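Sulfite dehydrogenase (Paracoccus pantotrophus, PDB 2XTS) oxidises protein-bound sulfane sulfur in the bacterial Sox pathway, probably at a molybdenum-molybdopterin centre that passes electrons on to heme c. Local coordinates at residues R111-A116 / E147-P152; M189-L194 / V214-E219. All coordinates share one frame; numbering follows the deposited sequence.

Contact 1 of 2, residues R111-A116 / E147-P152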
# COMPACT_ATOMS: atom_id res chain seq x y z
N ARG A 111 -12.57 -8.67 -13.97
CA ARG A 111 -11.99 -8.38 -12.66
C ARG A 111 -12.85 -7.51 -11.78
O ARG A 111 -13.64 -6.72 -12.26
CB ARG A 111 -10.63 -7.71 -12.82
CG ARG A 111 -9.64 -8.59 -13.57
CD ARG A 111 -8.30 -7.91 -13.81
NE ARG A 111 -7.48 -8.75 -14.66
CZ ARG A 111 -6.38 -8.36 -15.28
NH1 ARG A 111 -5.88 -7.15 -15.08
NH2 ARG A 111 -5.76 -9.21 -16.08
N THR A 112 -12.70 -7.70 -10.48
CA THR A 112 -13.36 -6.91 -9.47
C THR A 112 -12.32 -6.51 -8.42
O THR A 112 -11.19 -6.98 -8.43
CB THR A 112 -14.47 -7.72 -8.76
OG1 THR A 112 -13.90 -8.93 -8.25
CG2 THR A 112 -15.63 -8.03 -9.72
N THR A 113 -12.73 -5.65 -7.50
CA THR A 113 -11.89 -5.20 -6.42
C THR A 113 -12.65 -5.15 -5.12
O THR A 113 -13.86 -4.92 -5.09
CB THR A 113 -11.27 -3.81 -6.73
OG1 THR A 113 -10.32 -3.46 -5.71
CG2 THR A 113 -12.32 -2.74 -6.77
N THR A 114 -11.95 -5.37 -4.02
CA THR A 114 -12.48 -5.03 -2.71
C THR A 114 -11.32 -4.67 -1.81
O THR A 114 -10.21 -5.11 -2.04
CB THR A 114 -13.29 -6.20 -2.10
OG1 THR A 114 -14.07 -5.71 -1.01
CG2 THR A 114 -12.37 -7.29 -1.60
N THR A 115 -11.60 -3.84 -0.83
CA THR A 115 -10.67 -3.50 0.23
C THR A 115 -11.22 -4.14 1.50
O THR A 115 -12.35 -3.90 1.88
CB THR A 115 -10.52 -1.98 0.36
OG1 THR A 115 -10.01 -1.53 -0.88
CG2 THR A 115 -9.54 -1.62 1.45
N ALA A 116 -10.43 -4.98 2.14
CA ALA A 116 -10.94 -5.84 3.20
C ALA A 116 -9.88 -6.18 4.19
O ALA A 116 -8.73 -6.44 3.83
CB ALA A 116 -11.50 -7.13 2.61
N GLU A 147 -6.03 -3.48 -0.50
CA GLU A 147 -6.85 -3.35 -1.70
C GLU A 147 -6.58 -4.53 -2.62
O GLU A 147 -5.47 -4.66 -3.12
CB GLU A 147 -6.48 -2.05 -2.43
CG GLU A 147 -7.23 -1.82 -3.74
CD GLU A 147 -6.65 -0.68 -4.56
OE1 GLU A 147 -5.51 -0.80 -5.05
OE2 GLU A 147 -7.34 0.33 -4.75
N TYR A 148 -7.59 -5.36 -2.86
CA TYR A 148 -7.43 -6.58 -3.66
C TYR A 148 -8.04 -6.41 -5.01
O TYR A 148 -9.11 -5.80 -5.15
CB TYR A 148 -8.11 -7.76 -2.95
CG TYR A 148 -7.41 -8.15 -1.68
CD1 TYR A 148 -6.26 -8.92 -1.72
CD2 TYR A 148 -7.91 -7.78 -0.43
CE1 TYR A 148 -5.60 -9.28 -0.56
CE2 TYR A 148 -7.26 -8.13 0.73
CZ TYR A 148 -6.11 -8.90 0.66
OH TYR A 148 -5.45 -9.25 1.84
N VAL A 149 -7.38 -6.99 -6.01
CA VAL A 149 -7.99 -7.14 -7.33
C VAL A 149 -7.88 -8.60 -7.73
O VAL A 149 -6.86 -9.26 -7.54
CB VAL A 149 -7.32 -6.22 -8.38
CG1 VAL A 149 -7.91 -6.43 -9.79
CG2 VAL A 149 -7.45 -4.78 -7.95
N GLY A 150 -8.96 -9.10 -8.32
CA GLY A 150 -9.02 -10.47 -8.78
C GLY A 150 -10.32 -10.73 -9.48
O GLY A 150 -10.87 -9.83 -10.11
N VAL A 151 -10.77 -11.97 -9.39
CA VAL A 151 -11.94 -12.42 -10.12
C VAL A 151 -12.93 -13.00 -9.10
O VAL A 151 -12.53 -13.79 -8.24
CB VAL A 151 -11.55 -13.49 -11.17
CG1 VAL A 151 -12.77 -14.10 -11.82
CG2 VAL A 151 -10.56 -12.92 -12.20
N PRO A 152 -14.22 -12.64 -9.21
CA PRO A 152 -15.20 -13.24 -8.30
C PRO A 152 -15.32 -14.73 -8.51
O PRO A 152 -15.30 -15.22 -9.65
CB PRO A 152 -16.51 -12.58 -8.69
CG PRO A 152 -16.27 -11.80 -9.88
CD PRO A 152 -14.83 -11.71 -10.17
O HOH W 1 -9.89 -0.07 -5.48
O HOH W 2 -6.20 -7.65 3.83

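Contact 2 of 2, residues M189-L194 / V214-E219. With CO (cobalt (II) ion), chain G.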
# COMPACT_ATOMS: atom_id res chain seq x y z
N MET A 189 -21.12 -16.92 -3.69
CA MET A 189 -21.75 -16.20 -4.78
C MET A 189 -21.92 -14.72 -4.51
O MET A 189 -22.24 -13.96 -5.43
CB MET A 189 -23.10 -16.84 -5.09
CG MET A 189 -22.98 -18.22 -5.67
SD MET A 189 -22.00 -18.34 -7.17
CE MET A 189 -23.09 -17.60 -8.39
N ASP A 190 -21.72 -14.29 -3.26
CA ASP A 190 -21.87 -12.89 -2.85
C ASP A 190 -20.57 -12.13 -3.18
O ASP A 190 -20.51 -11.45 -4.20
CB ASP A 190 -22.26 -12.83 -1.37
CG ASP A 190 -22.39 -11.41 -0.83
OD1 ASP A 190 -22.17 -10.43 -1.57
OD2 ASP A 190 -22.67 -11.31 0.39
N ASP A 191 -19.53 -12.27 -2.35
CA ASP A 191 -18.36 -11.41 -2.48
C ASP A 191 -17.02 -12.11 -2.28
O ASP A 191 -16.01 -11.46 -2.06
CB ASP A 191 -18.47 -10.21 -1.53
CG ASP A 191 -18.55 -10.61 -0.07
OD1 ASP A 191 -18.62 -11.82 0.24
OD2 ASP A 191 -18.55 -9.68 0.77
N VAL A 192 -16.98 -13.43 -2.37
CA VAL A 192 -15.69 -14.13 -2.30
C VAL A 192 -14.96 -13.95 -3.63
O VAL A 192 -15.53 -14.15 -4.70
CB VAL A 192 -15.79 -15.64 -1.94
CG1 VAL A 192 -14.41 -16.29 -1.83
CG2 VAL A 192 -16.54 -15.81 -0.63
N MET A 193 -13.69 -13.59 -3.54
CA MET A 193 -12.84 -13.31 -4.69
C MET A 193 -11.63 -14.23 -4.68
O MET A 193 -11.09 -14.55 -3.61
CB MET A 193 -12.39 -11.83 -4.62
CG MET A 193 -11.32 -11.39 -5.61
SD MET A 193 -10.49 -9.87 -5.16
CE MET A 193 -11.91 -8.79 -5.13
N LEU A 194 -11.18 -14.63 -5.86
CA LEU A 194 -9.83 -15.13 -6.07
C LEU A 194 -8.96 -13.94 -6.43
O LEU A 194 -9.05 -13.40 -7.54
CB LEU A 194 -9.81 -16.21 -7.17
CG LEU A 194 -8.48 -16.90 -7.40
CD1 LEU A 194 -8.11 -17.80 -6.22
CD2 LEU A 194 -8.49 -17.66 -8.73
N VAL A 214 -10.08 -14.15 -0.91
CA VAL A 214 -10.43 -12.98 -0.11
C VAL A 214 -11.90 -13.17 0.26
O VAL A 214 -12.75 -13.35 -0.64
CB VAL A 214 -10.16 -11.65 -0.86
CG1 VAL A 214 -10.80 -10.48 -0.15
CG2 VAL A 214 -8.68 -11.47 -0.99
N VAL A 215 -12.19 -13.21 1.57
CA VAL A 215 -13.52 -13.59 2.10
C VAL A 215 -14.00 -12.48 3.03
O VAL A 215 -13.79 -12.53 4.25
CB VAL A 215 -13.43 -14.95 2.85
CG1 VAL A 215 -14.83 -15.46 3.16
CG2 VAL A 215 -12.57 -15.97 2.05
N PRO A 216 -14.58 -11.42 2.47
CA PRO A 216 -14.80 -10.22 3.25
C PRO A 216 -15.59 -10.44 4.54
O PRO A 216 -16.66 -11.05 4.55
CB PRO A 216 -15.52 -9.30 2.29
CG PRO A 216 -14.95 -9.70 0.98
CD PRO A 216 -14.88 -11.18 1.05
N GLY A 217 -15.01 -9.99 5.63
CA GLY A 217 -15.64 -10.04 6.93
C GLY A 217 -15.50 -11.35 7.68
O GLY A 217 -15.92 -11.43 8.83
N TRP A 218 -14.94 -12.37 7.04
CA TRP A 218 -14.87 -13.71 7.61
C TRP A 218 -13.45 -14.02 8.11
O TRP A 218 -12.46 -13.42 7.65
CB TRP A 218 -15.34 -14.75 6.59
CG TRP A 218 -16.83 -14.80 6.40
CD1 TRP A 218 -17.72 -13.82 6.72
CD2 TRP A 218 -17.61 -15.90 5.91
NE1 TRP A 218 -19.00 -14.24 6.45
CE2 TRP A 218 -18.95 -15.51 5.96
CE3 TRP A 218 -17.30 -17.19 5.47
CZ2 TRP A 218 -19.98 -16.38 5.59
CZ3 TRP A 218 -18.31 -18.04 5.11
CH2 TRP A 218 -19.63 -17.63 5.16
N GLU A 219 -13.37 -14.91 9.09
CA GLU A 219 -12.14 -15.22 9.78
C GLU A 219 -11.03 -15.57 8.82
O GLU A 219 -11.22 -16.25 7.82
CB GLU A 219 -12.40 -16.33 10.82
CG GLU A 219 -12.69 -17.71 10.23
CD GLU A 219 -13.23 -18.72 11.24
OE1 GLU A 219 -13.39 -18.37 12.43
OE2 GLU A 219 -13.51 -19.87 10.81
CO CO G . -14.79 -18.91 13.86
O HOH W 3 -15.06 -20.76 12.79
O HOH W 4 -13.54 -19.87 15.28

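Contact 1 of 2, residues R111-A116 / E147-P152
The carbonyl oxygen of Tyr148 is gripped by two donors from the opposing strand. Thr113 OG1 gives it the shorter bond, 2.7 Å to Tyr148 O, arriving 33° out of the carbonyl plane; Thr114 N, 3.1 Å from Tyr148 O, lies in that plane. The hydroxyl gets there because OG1 of Thr113 is anti to its backbone N (chi1 -173°), so a side chain adds a bond to a regular backbone pairing. Around it, Tyr148 N binds Thr114 O at 2.8 Å, and Thr112 and Gly150 exchange a reciprocal pair of N-H to O bonds, the shorter being 2.8 Å from Thr112 N to Gly150 O.

A water donates to Glu147 OE2 and, weakly, to Thr113 OG1. The main partners of this carboxylate, Thr64 and Ile65, lie on the second copy of this subunit, while Arg111 forms a salt bridge with Glu62 of that same copy. A second water joins the tyrosine hydroxyl to the strand opposite, lying 2.7 Å from Tyr148 OH and donating to Ala116 O.

Packing separates the two faces. On one, CG2 of Val149 meets CB and OG1 of Thr113, and the side chains of Thr115 and Glu147 cross obliquely, Thr115 OG1 lying 3.9 Å from Glu147 CB. On the other, Thr112 meets the Pro152 ring at the strand end, the two crossing obliquely, with Pro152 CD 3.5 Å from Thr112 OG1. Thr114 O and Ala116 O sit at the edge of the Tyr148 ring, Ala116 O in its plane and 3.8 Å from Tyr148 CE2. The sheet face carrying Thr112, Thr114 and Tyr148 packs on Met193 and Val214.

Alternating hydrogen-bonded and non-hydrogen-bonded pairs, with axes at 154°, make this an antiparallel strand pair of the molybdopterin-binding domain, set against the second copy of the subunit.

Contact 2 of 2, residues M189-L194 / V214-E219
Asp191 turns its carboxylate onto Pro216: from CB the chain turns back over its own backbone (chi1 61°), with CG flanked by N and C. CG then lies 3.9 Å from Pro216 CG. Of the two oxygens, OD2 presses closest to the ring, 3.4 Å from Pro216 CB, whereas OD1 passes CD and makes a salt bridge with Lys187. The backbone joins in, since Asp191 O also approaches Pro216 CD.

Beyond this tip-to-tip meeting, Met193 and Val214 form an antiparallel hydrogen-bonded pair: Val214 N reaches Met193 O at 2.9 Å, and Met193 N returns a bond to Val214 O. Val192 and Val215 lie side by side. Val215 then opens a type II turn through Pro216 and Gly217 to Trp218, leading to Glu219, whose OE1 binds cobalt at 2.1 Å together with Thr259, His369 and waters.

An alanine here, in place of Asp191, would remove the carboxylate from the Pro216 ring and its salt bridge to Lys187, and would probably leave the lysine less firmly placed against the turn. Because Lys187 also bonds Pro216 O and makes a cation-pi contact with Trp218, the aspartate is likely to steady a charge that clasps the turn.

Read from the N terminus, the chain leaves 111-116, passes through helix 136-140 and returns along strand 143-152, where contact 1 closes a loop of thirty residues. Helix 153-160 follows, then strands 168-173 and 181-184 of a separate mixed sheet, before helix 185-191 delivers the first segment of contact 2. That contact closes a loop of nineteen residues when 214-219 comes back. The two loops stand in series, neither nested nor crossed, with centres about 10 Å apart. Strands 143-152 and 193-198 are neighbours in one sheet: Val151 O probably accepts from Leu194 N, Met193 SD and CE pack against Gly150 N and Thr114 N, and Val214 CG2 rests on the Tyr148 ring.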